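Local coordinates for acyl-coa oxidase (Arabidopsis thaliana, PDB 1W07), which oxidises long- and medium-chain acyl-CoAs to 2-trans-enoyl-CoAs in the peroxisome, using FAD and passing the electrons to oxygen to give hydrogen peroxide, at residues A299-T304 / H612-V617. The protein carries 1 engineered substitution. Sequence-based numbering, arbitrary orientation.
Sequences AVCIAT and HYLNSV
Ile302 lies with both its branches against the side chain of Ser616. Its CG2 touches Ser616 OG at 3.3 Å, and its CD1 meets Ser616 CB at 3.7 Å. CG1 stands beside the backbone N of Ile302 (chi1 -63°) and CG2 anti to it, a setting that puts both branches on Ser616. CG1 also meets Leu614 CD2, at 4.0 Å. The other methyl of the leucine, CD1, rests on Cys301 SG at 3.6 Å. Leu614 thus reaches two neighbouring residues of the helix with its two branches. The contact joins helix 278-309, within the C-alpha1 region of the acyl-CoA oxidase fold, to the end of the short helix 611-614 in the C-terminal region. Asn615, just past that helix, has left helical geometry with a positive phi of 47°, and the chain is extended at Ser616. No hydrogen bond crosses between the two segments. The buried hydroxyl of Ser616 instead bonds to Ser408 O and Gly619 N, which probably fix its position beside the isoleucine. Cutting Ile302 back to an alanine removes the apolar cover over Ser616 CB and Leu614 CD2 and is likely to open a gap between helix and loop. Phe607 and Val604 also pack on Cys301.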
ATOM      1  N   ALA B 299      -3.180  -9.350   9.762  1.00  9.48           N
ATOM      2  CA  ALA B 299      -3.747  -8.041   9.489  1.00 10.45           C
ATOM      3  C   ALA B 299      -5.251  -8.022   9.737  1.00 10.51           C
ATOM      4  O   ALA B 299      -5.762  -7.108  10.377  1.00 10.89           O
ATOM      5  CB  ALA B 299      -3.429  -7.614   8.030  1.00  8.92           C
ATOM      6  N   VAL B 300      -5.957  -9.031   9.235  1.00 11.14           N
ATOM      7  CA  VAL B 300      -7.417  -9.139   9.412  1.00 10.41           C
ATOM      8  C   VAL B 300      -7.796  -9.267  10.905  1.00 11.82           C
ATOM      9  O   VAL B 300      -8.812  -8.716  11.344  1.00 13.15           O
ATOM     10  CB  VAL B 300      -7.976 -10.361   8.630  1.00 12.36           C
ATOM     11  CG1 VAL B 300      -9.429 -10.665   9.046  1.00 13.63           C
ATOM     12  CG2 VAL B 300      -7.881 -10.075   7.116  1.00 10.93           C
ATOM     13  N   CYS B 301      -6.991  -9.995  11.675  1.00 10.86           N
ATOM     14  CA  CYS B 301      -7.259 -10.163  13.102  1.00  9.38           C
ATOM     15  C   CYS B 301      -7.214  -8.782  13.763  1.00 10.91           C
ATOM     16  O   CYS B 301      -8.086  -8.431  14.553  1.00  9.87           O
ATOM     17  CB  CYS B 301      -6.197 -11.074  13.714  1.00 11.73           C
ATOM     18  SG  CYS B 301      -6.321 -11.362  15.507  1.00 16.78           S
ATOM     19  N   ILE B 302      -6.208  -7.985  13.409  1.00 12.10           N
ATOM     20  CA  ILE B 302      -6.052  -6.654  13.984  1.00 11.26           C
ATOM     21  C   ILE B 302      -7.207  -5.738  13.604  1.00 11.46           C
ATOM     22  O   ILE B 302      -7.825  -5.106  14.466  1.00 11.83           O
ATOM     23  CB  ILE B 302      -4.701  -6.022  13.548  1.00 12.59           C
ATOM     24  CG1 ILE B 302      -3.541  -6.880  14.090  1.00 10.38           C
ATOM     25  CG2 ILE B 302      -4.597  -4.597  14.076  1.00 16.16           C
ATOM     26  CD1 ILE B 302      -2.139  -6.513  13.540  1.00  9.91           C
ATOM     27  N   ALA B 303      -7.500  -5.661  12.315  1.00 10.09           N
ATOM     28  CA  ALA B 303      -8.567  -4.791  11.855  1.00 11.43           C
ATOM     29  C   ALA B 303      -9.924  -5.247  12.364  1.00 13.70           C
ATOM     30  O   ALA B 303     -10.763  -4.404  12.716  1.00 15.43           O
ATOM     31  CB  ALA B 303      -8.561  -4.699  10.313  1.00  9.34           C
ATOM     32  N   THR B 304     -10.151  -6.562  12.447  1.00 11.78           N
ATOM     33  CA  THR B 304     -11.439  -7.068  12.939  1.00 12.85           C
ATOM     34  C   THR B 304     -11.649  -6.703  14.410  1.00 13.65           C
ATOM     35  O   THR B 304     -12.704  -6.189  14.780  1.00 11.27           O
ATOM     36  CB  THR B 304     -11.571  -8.625  12.741  1.00 10.65           C
ATOM     37  OG1 THR B 304     -11.504  -8.939  11.347  1.00 11.10           O
ATOM     38  CG2 THR B 304     -12.908  -9.120  13.269  1.00 10.28           C
ATOM     39  N   HIS B 612       1.925 -10.988  21.774  1.00 17.36           N
ATOM     40  CA  HIS B 612       3.336 -10.791  21.475  1.00 19.14           C
ATOM     41  C   HIS B 612       3.586 -10.930  19.976  1.00 18.34           C
ATOM     42  O   HIS B 612       4.301 -10.119  19.388  1.00 16.88           O
ATOM     43  CB  HIS B 612       4.200 -11.801  22.239  1.00 19.55           C
ATOM     44  CG  HIS B 612       5.647 -11.774  21.860  1.00 18.75           C
ATOM     45  ND1 HIS B 612       6.136 -12.432  20.752  1.00 19.97           N
ATOM     46  CD2 HIS B 612       6.708 -11.153  22.427  1.00 21.59           C
ATOM     47  CE1 HIS B 612       7.437 -12.219  20.654  1.00 20.95           C
ATOM     48  NE2 HIS B 612       7.809 -11.444  21.658  1.00 21.99           N
ATOM     49  N   TYR B 613       2.989 -11.949  19.357  1.00 17.63           N
ATOM     50  CA  TYR B 613       3.184 -12.179  17.924  1.00 16.82           C
ATOM     51  C   TYR B 613       2.508 -11.096  17.084  1.00 17.53           C
ATOM     52  O   TYR B 613       3.091 -10.584  16.120  1.00 17.71           O
ATOM     53  CB  TYR B 613       2.636 -13.543  17.520  1.00 13.89           C
ATOM     54  CG  TYR B 613       2.899 -13.896  16.073  1.00 18.67           C
ATOM     55  CD1 TYR B 613       4.203 -14.065  15.604  1.00 16.47           C
ATOM     56  CD2 TYR B 613       1.846 -14.061  15.175  1.00 18.38           C
ATOM     57  CE1 TYR B 613       4.448 -14.395  14.280  1.00 17.80           C
ATOM     58  CE2 TYR B 613       2.077 -14.388  13.857  1.00 16.72           C
ATOM     59  CZ  TYR B 613       3.374 -14.558  13.415  1.00 18.35           C
ATOM     60  OH  TYR B 613       3.572 -14.942  12.120  1.00 16.68           O
ATOM     61  N   LEU B 614       1.276 -10.754  17.448  1.00 15.58           N
ATOM     62  CA  LEU B 614       0.525  -9.732  16.730  1.00 17.12           C
ATOM     63  C   LEU B 614       1.191  -8.380  16.856  1.00 17.62           C
ATOM     64  O   LEU B 614       1.138  -7.574  15.923  1.00 16.32           O
ATOM     65  CB  LEU B 614      -0.914  -9.636  17.250  1.00 20.80           C
ATOM     66  CG  LEU B 614      -1.982 -10.555  16.636  1.00 20.23           C
ATOM     67  CD1 LEU B 614      -3.352 -10.221  17.224  1.00 23.25           C
ATOM     68  CD2 LEU B 614      -2.002 -10.377  15.127  1.00 21.64           C
ATOM     69  N   ASN B 615       1.786  -8.127  18.023  1.00 16.67           N
ATOM     70  CA  ASN B 615       2.492  -6.870  18.292  1.00 17.55           C
ATOM     71  C   ASN B 615       1.642  -5.678  17.864  1.00 19.19           C
ATOM     72  O   ASN B 615       2.117  -4.798  17.149  1.00 20.83           O
ATOM     73  CB  ASN B 615       3.811  -6.872  17.523  1.00 20.23           C
ATOM     74  CG  ASN B 615       4.771  -5.813  18.009  1.00 20.29           C
ATOM     75  OD1 ASN B 615       4.962  -5.643  19.213  1.00 22.89           O
ATOM     76  ND2 ASN B 615       5.408  -5.117  17.078  1.00 21.17           N
ATOM     77  N   SER B 616       0.395  -5.661  18.328  1.00 16.65           N
ATOM     78  CA  SER B 616      -0.562  -4.631  17.958  1.00 16.07           C
ATOM     79  C   SER B 616      -1.412  -4.149  19.106  1.00 13.77           C
ATOM     80  O   SER B 616      -2.069  -4.940  19.782  1.00 12.72           O
ATOM     81  CB  SER B 616      -1.500  -5.169  16.881  1.00 15.24           C
ATOM     82  OG  SER B 616      -2.556  -4.257  16.629  1.00 16.11           O
ATOM     83  N   VAL B 617      -1.420  -2.842  19.297  1.00 14.82           N
ATOM     84  CA  VAL B 617      -2.206  -2.249  20.357  1.00 14.91           C
ATOM     85  C   VAL B 617      -3.679  -2.230  19.936  1.00 15.89           C
ATOM     86  O   VAL B 617      -4.568  -2.451  20.751  1.00 13.99           O
ATOM     87  CB  VAL B 617      -1.735  -0.797  20.649  1.00 17.88           C
ATOM     88  CG1 VAL B 617      -2.698  -0.141  21.627  1.00 16.30           C
ATOM     89  CG2 VAL B 617      -0.292  -0.804  21.211  1.00 14.58           C
TER